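Local coordinates for capsule biosynthesis protein CapD proenzyme (Bacillus anthracis, PDB 3G9K) that cleaves the poly-gamma-D-glutamate capsule of the anthrax bacillus and, as a transpeptidase, joins it by an amide bond to meso-diaminopimelic acid in the peptidoglycan, at residues E188-K191 and G192-G196; E256-K259 and D260-H263; T264-Y267 and M268-E272. One frame throughout, in Å; residues are numbered along the deposited sequence.

Interaction 1 of 3, residues E188-K191 and G192-G196; sequences EGAK and GFYEG
Gly192 N donates to Gly189 O at 2.8 Å, closing the first turn in the continuous stretch of residues 188-191 and 192-196. Helix 176-188 ends at Glu188, Gly189 breaks away with a positive phi of 77°, and from Lys191 the chain coils again for a single turn. Ala190 O holds that turn: it accepts from Phe193 N at 2.8 Å, with the donor lying above the carbonyl plane, and from Tyr194 N at 3.0 Å, which approaches in the plane. A weak bond from Glu195 N to Lys191 O follows where the helical angles end.

The same Ala190 O also sits at the edge of the Tyr194 ring, 3.3 Å from CD2 and near the ring plane, while Ala190 CB packs on Tyr194 CD2 at 4.1 Å. Over the centre of the Tyr194 ring lies CD2 of Phe193, so the two neighbouring aromatic groups meet edge against face. On the outer side, Lys191 and Glu195, four residues apart, run alongside each other in the same direction. The lysine chain is extended until its last bond, where a bend (chi4 -69°) swings NZ in to Glu195 OE2 at 2.7 Å, a salt bridge made on the syn side of the carboxylate. The Glu188 side chain leans toward the new turn, its OE1 3.5 Å from Gly192 CA, while OE1 also forms a salt bridge with Lys184.

Around the turn, Glu109 takes the Ala190 N-H, Pro102 O and Ala106 N bind the Tyr194 hydroxyl, and the ring of Phe193 meets that of Phe33 of the other CapD chain. The whole is a short helical linker between helices 176-188 and 196-206, packed against helix 104-115 in the helical part of this N-terminal, gamma-glutamyltransferase-type chain.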
# COMPACT_ATOMS: atom_id res chain seq x y z
N GLU A 188 7.17 16.19 20.85
CA GLU A 188 5.84 16.71 21.23
C GLU A 188 4.66 15.79 20.95
O GLU A 188 3.52 16.07 21.35
CB GLU A 188 5.60 18.06 20.55
CG GLU A 188 6.75 19.06 20.72
CD GLU A 188 6.46 20.38 20.06
OE1 GLU A 188 5.31 20.56 19.59
OE2 GLU A 188 7.36 21.25 20.09
N GLY A 189 4.91 14.67 20.30
CA GLY A 189 3.81 13.84 19.85
C GLY A 189 3.19 14.44 18.61
O GLY A 189 3.75 15.33 17.98
N ALA A 190 1.96 14.02 18.34
CA ALA A 190 1.23 14.45 17.16
C ALA A 190 0.99 15.94 17.13
O ALA A 190 0.96 16.55 16.03
CB ALA A 190 -0.09 13.70 17.08
N LYS A 191 0.90 16.57 18.30
CA LYS A 191 0.84 18.04 18.37
C LYS A 191 1.97 18.73 17.64
O LYS A 191 1.82 19.86 17.19
CB LYS A 191 0.83 18.55 19.83
CG LYS A 191 -0.50 18.25 20.57
CD LYS A 191 -0.49 18.81 22.00
CE LYS A 191 -1.89 18.71 22.63
NZ LYS A 191 -2.86 19.64 21.97
N GLY A 192 3.13 18.08 17.57
CA GLY A 192 4.27 18.58 16.84
C GLY A 192 4.06 18.73 15.34
O GLY A 192 4.85 19.36 14.69
N PHE A 193 3.05 18.04 14.81
CA PHE A 193 2.66 18.11 13.39
C PHE A 193 1.37 18.92 13.21
O PHE A 193 1.33 19.79 12.35
CB PHE A 193 2.48 16.69 12.85
CG PHE A 193 2.16 16.61 11.36
CD1 PHE A 193 3.17 16.49 10.42
CD2 PHE A 193 0.84 16.56 10.92
CE1 PHE A 193 2.90 16.37 9.08
CE2 PHE A 193 0.56 16.44 9.56
CZ PHE A 193 1.57 16.36 8.65
N TYR A 194 0.33 18.63 14.02
CA TYR A 194 -1.03 19.14 13.83
C TYR A 194 -1.27 20.49 14.52
O TYR A 194 -2.34 21.06 14.39
CB TYR A 194 -2.05 18.10 14.28
CG TYR A 194 -2.06 16.84 13.44
CD1 TYR A 194 -2.77 16.77 12.24
CD2 TYR A 194 -1.26 15.76 13.79
CE1 TYR A 194 -2.72 15.64 11.46
CE2 TYR A 194 -1.21 14.64 13.05
CZ TYR A 194 -1.96 14.56 11.86
OH TYR A 194 -1.90 13.42 11.12
N GLU A 195 -0.25 21.04 15.18
CA GLU A 195 -0.34 22.35 15.82
C GLU A 195 1.03 22.97 15.71
O GLU A 195 1.94 22.35 15.18
CB GLU A 195 -0.78 22.25 17.28
CG GLU A 195 -2.10 21.53 17.49
CD GLU A 195 -2.43 21.37 18.97
OE1 GLU A 195 -2.08 22.25 19.76
OE2 GLU A 195 -3.02 20.36 19.35
N GLY A 196 1.18 24.21 16.14
CA GLY A 196 2.47 24.86 16.14
C GLY A 196 2.99 25.23 14.78
O GLY A 196 2.24 25.37 13.82

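Interaction 2 of 3, residues E256-K259 and D260-H263; sequences EVYK and DVDH
Val257 and Asp260 are joined through the backbone, Asp260 N donating to Val257 O at 2.9 Å; one residue further on, Val261 N donates to Tyr258 O, also at 2.9 Å. Both are i to i+3 bonds, as in a 3-10 turn. Another bond of the same spacing precedes them, from Lys259 N to Glu256 O at 3.1 Å, and the series ends with His263 N on Asp260 O at 2.9 Å, closing a type I beta turn. This is the connection between two long helices: Glu256, with positive phi, completes the Schellman motif that ends helix 242-254, and His263 occupies the N-cap position of helix 264-284.

Of the charged groups, Asp260 OD2 is satisfied from the next helix, by a salt bridge with Lys270 NZ. Lys259 instead turns back within its own segment, where its extended chain brings NZ to Glu256 OE2 at 3.3 Å, a salt bridge whose hydrogen bond is weak.

Apolar packing joins Tyr258 to Val261, which point the same way. CG1 of the valine lies over one face of the ring, 4.0 Å from its centroid and 19° off the normal, a CH-pi contact displaced toward the rim. With chi1 at 68°, CG1 sits between the backbone N and the carbonyl carbon, and there it also touches Tyr258 O at 3.2 Å. His95 of the other CapD chain stacks on the Tyr258 ring, and Lys97 of that chain packs against both Tyr258 and Val261.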
# COMPACT_ATOMS: atom_id res chain seq x y z
N GLU A 256 -14.21 -20.71 -11.83
CA GLU A 256 -13.11 -21.64 -12.13
C GLU A 256 -12.23 -21.15 -13.28
O GLU A 256 -11.86 -21.93 -14.17
CB GLU A 256 -13.65 -23.03 -12.45
CG GLU A 256 -14.37 -23.68 -11.29
CD GLU A 256 -15.00 -24.99 -11.68
OE1 GLU A 256 -15.71 -25.03 -12.72
OE2 GLU A 256 -14.78 -25.99 -10.96
N VAL A 257 -11.90 -19.86 -13.26
CA VAL A 257 -11.10 -19.27 -14.32
C VAL A 257 -9.71 -19.87 -14.38
O VAL A 257 -9.06 -19.81 -15.42
CB VAL A 257 -10.96 -17.76 -14.15
CG1 VAL A 257 -12.30 -17.11 -14.34
CG2 VAL A 257 -10.37 -17.42 -12.77
N TYR A 258 -9.25 -20.45 -13.27
CA TYR A 258 -7.94 -21.08 -13.23
C TYR A 258 -7.82 -22.23 -14.24
O TYR A 258 -6.73 -22.49 -14.75
CB TYR A 258 -7.62 -21.61 -11.84
CG TYR A 258 -6.21 -22.15 -11.77
CD1 TYR A 258 -5.11 -21.29 -11.76
CD2 TYR A 258 -5.97 -23.53 -11.77
CE1 TYR A 258 -3.80 -21.79 -11.71
CE2 TYR A 258 -4.66 -24.04 -11.73
CZ TYR A 258 -3.59 -23.16 -11.70
OH TYR A 258 -2.30 -23.66 -11.64
N LYS A 259 -8.93 -22.92 -14.51
CA LYS A 259 -8.96 -23.98 -15.54
C LYS A 259 -8.53 -23.45 -16.93
O LYS A 259 -8.06 -24.23 -17.76
CB LYS A 259 -10.35 -24.63 -15.61
CG LYS A 259 -10.69 -25.49 -14.37
CD LYS A 259 -12.07 -26.17 -14.49
CE LYS A 259 -12.24 -27.28 -13.45
NZ LYS A 259 -13.63 -27.87 -13.38
N ASP A 260 -8.67 -22.14 -17.17
CA ASP A 260 -8.19 -21.50 -18.41
C ASP A 260 -6.83 -20.80 -18.30
O ASP A 260 -6.46 -20.05 -19.21
CB ASP A 260 -9.21 -20.46 -18.88
CG ASP A 260 -10.62 -21.02 -18.96
OD1 ASP A 260 -10.84 -21.96 -19.74
OD2 ASP A 260 -11.50 -20.51 -18.23
N VAL A 261 -6.08 -21.02 -17.22
CA VAL A 261 -4.87 -20.22 -16.97
C VAL A 261 -3.78 -20.36 -18.06
O VAL A 261 -3.02 -19.43 -18.31
CB VAL A 261 -4.26 -20.50 -15.56
CG1 VAL A 261 -3.69 -21.91 -15.47
CG2 VAL A 261 -3.19 -19.47 -15.22
N ASP A 262 -3.73 -21.52 -18.70
CA ASP A 262 -2.79 -21.75 -19.80
C ASP A 262 -3.28 -21.20 -21.14
O ASP A 262 -2.53 -21.23 -22.12
CB ASP A 262 -2.51 -23.25 -19.96
CG ASP A 262 -1.88 -23.86 -18.72
OD1 ASP A 262 -1.22 -23.14 -17.95
OD2 ASP A 262 -2.05 -25.08 -18.53
N HIS A 263 -4.51 -20.71 -21.19
CA HIS A 263 -5.10 -20.20 -22.42
C HIS A 263 -5.39 -18.69 -22.31
O HIS A 263 -6.50 -18.26 -21.95
CB HIS A 263 -6.34 -21.02 -22.75
CG HIS A 263 -6.04 -22.45 -23.03
ND1 HIS A 263 -5.42 -22.87 -24.20
CD2 HIS A 263 -6.23 -23.57 -22.29
CE1 HIS A 263 -5.26 -24.18 -24.17
NE2 HIS A 263 -5.74 -24.63 -23.02

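Interaction 3 of 3, residues T264-Y267 and M268-E272; sequences TATY and MSKME
Thr264 O accepts a hydrogen bond from Met268 N at 2.8 Å and starts the i to i+4 bonding of an alpha-helix, here the first turns of helix 264-284. The next bonds, Ser269 N to Ala265 O, Lys270 N to Thr266 O and Met271 N to Tyr267 O, continue it, each between 2.9 and 3.0 Å.

Apolar contacts follow the same four-residue spacing. CG2 of Thr264 lies alongside the side chain of the selenomethionine Met268, 3.7 Å from SE, and CG2 of Thr266 packs against the CD of Lys270, whose extended chain carries its amine on to Asp260. Met268 in turn rests on Phe109 of the other CapD chain.

The hydroxyl of Tyr267 is hydrogen-bonded to Asp91 of that chain, and Pro88 of the same chain packs on the tyrosine.

The aromatic contact pairs Tyr267 with the selenomethionine Met271. CG of Met271 lies over one face of the Tyr267 ring, toward the rim, and SE stands above that face 5.5 Å from the centroid, a distant Met-aromatic contact. A bend at chi2 (-57°) directs the methionine chain along the ring, and its terminal CE comes to 3.6 Å from Tyr267 CZ and 3.3 Å from Tyr267 OH.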
# COMPACT_ATOMS: atom_id res chain seq x y z
N THR A 264 -4.38 -17.89 -22.67
CA THR A 264 -4.29 -16.48 -22.28
C THR A 264 -5.48 -15.59 -22.63
O THR A 264 -6.00 -14.87 -21.77
CB THR A 264 -3.01 -15.87 -22.85
OG1 THR A 264 -1.90 -16.65 -22.38
CG2 THR A 264 -2.83 -14.43 -22.41
N ALA A 265 -5.93 -15.65 -23.88
CA ALA A 265 -7.07 -14.84 -24.30
C ALA A 265 -8.32 -15.18 -23.47
O ALA A 265 -9.11 -14.29 -23.15
CB ALA A 265 -7.35 -15.02 -25.79
N THR A 266 -8.50 -16.45 -23.12
CA THR A 266 -9.66 -16.86 -22.32
C THR A 266 -9.53 -16.36 -20.88
O THR A 266 -10.48 -15.86 -20.28
CB THR A 266 -9.84 -18.39 -22.29
OG1 THR A 266 -9.80 -18.91 -23.62
CG2 THR A 266 -11.17 -18.78 -21.63
N TYR A 267 -8.33 -16.55 -20.32
CA TYR A 267 -8.05 -16.13 -18.96
C TYR A 267 -8.28 -14.64 -18.84
O TYR A 267 -9.00 -14.20 -17.94
CB TYR A 267 -6.62 -16.50 -18.54
CG TYR A 267 -6.38 -16.41 -17.03
CD1 TYR A 267 -7.00 -17.31 -16.15
CD2 TYR A 267 -5.52 -15.45 -16.48
CE1 TYR A 267 -6.79 -17.25 -14.77
CE2 TYR A 267 -5.29 -15.38 -15.08
CZ TYR A 267 -5.94 -16.28 -14.24
OH TYR A 267 -5.74 -16.25 -12.86
N MSE A 268 -7.70 -13.88 -19.77
CA MSE A 268 -7.80 -12.42 -19.74
C MSE A 268 -9.23 -11.95 -19.90
O MSE A 268 -9.70 -11.10 -19.14
CB MSE A 268 -6.91 -11.78 -20.81
CG MSE A 268 -5.43 -11.88 -20.52
SE MSE A 268 -4.32 -11.12 -21.92
CE MSE A 268 -4.88 -9.28 -21.82
N SER A 269 -9.90 -12.53 -20.85
CA SER A 269 -11.27 -12.12 -21.10
C SER A 269 -12.17 -12.42 -19.89
O SER A 269 -12.99 -11.59 -19.51
CB SER A 269 -11.81 -12.77 -22.38
OG SER A 269 -13.15 -12.36 -22.59
N LYS A 270 -11.98 -13.57 -19.27
CA LYS A 270 -12.78 -13.97 -18.13
C LYS A 270 -12.48 -13.10 -16.91
O LYS A 270 -13.29 -12.94 -16.05
CB LYS A 270 -12.57 -15.45 -17.82
CG LYS A 270 -13.40 -16.41 -18.69
CD LYS A 270 -13.18 -17.85 -18.31
CE LYS A 270 -14.26 -18.79 -18.85
NZ LYS A 270 -14.16 -20.17 -18.34
N MSE A 271 -11.21 -12.63 -16.79
CA MSE A 271 -10.80 -11.73 -15.71
C MSE A 271 -11.39 -10.34 -15.93
O MSE A 271 -11.79 -9.66 -14.98
CB MSE A 271 -9.27 -11.66 -15.58
CG MSE A 271 -8.66 -12.79 -14.75
SE MSE A 271 -9.39 -12.89 -12.93
CE MSE A 271 -8.41 -14.44 -12.33
N GLU A 272 -11.53 -9.95 -17.23
CA GLU A 272 -12.07 -8.66 -17.53
C GLU A 272 -13.49 -8.64 -17.11
O GLU A 272 -13.99 -7.65 -16.67
CB GLU A 272 -12.02 -8.37 -19.02
CG GLU A 272 -12.44 -6.98 -19.42
CD GLU A 272 -13.94 -6.77 -19.53
OE1 GLU A 272 -14.65 -7.71 -19.86
OE2 GLU A 272 -14.40 -5.66 -19.29

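Overall arrangement
Interactions 2 and 3 are consecutive parts of one feature, the loop 256-263 and the helix start it leads into, with centres about 8 Å apart. They lock together where Asp260 OD2 meets Lys270 NZ at 2.7 Å and where Val257 CG2 packs on Met271 CE at 3.6 Å. Interaction 1 comes earlier in the sequence and on the opposite side of the chain's centre, its centre about 53 Å from that of interaction 2 and 50 Å from that of interaction 3. All three touch the other CapD chain, interaction 1 through Phe193. In this family the nucleophile is the N-terminal threonine of the smaller chain made by autoprocessing, so it probably lies outside all three.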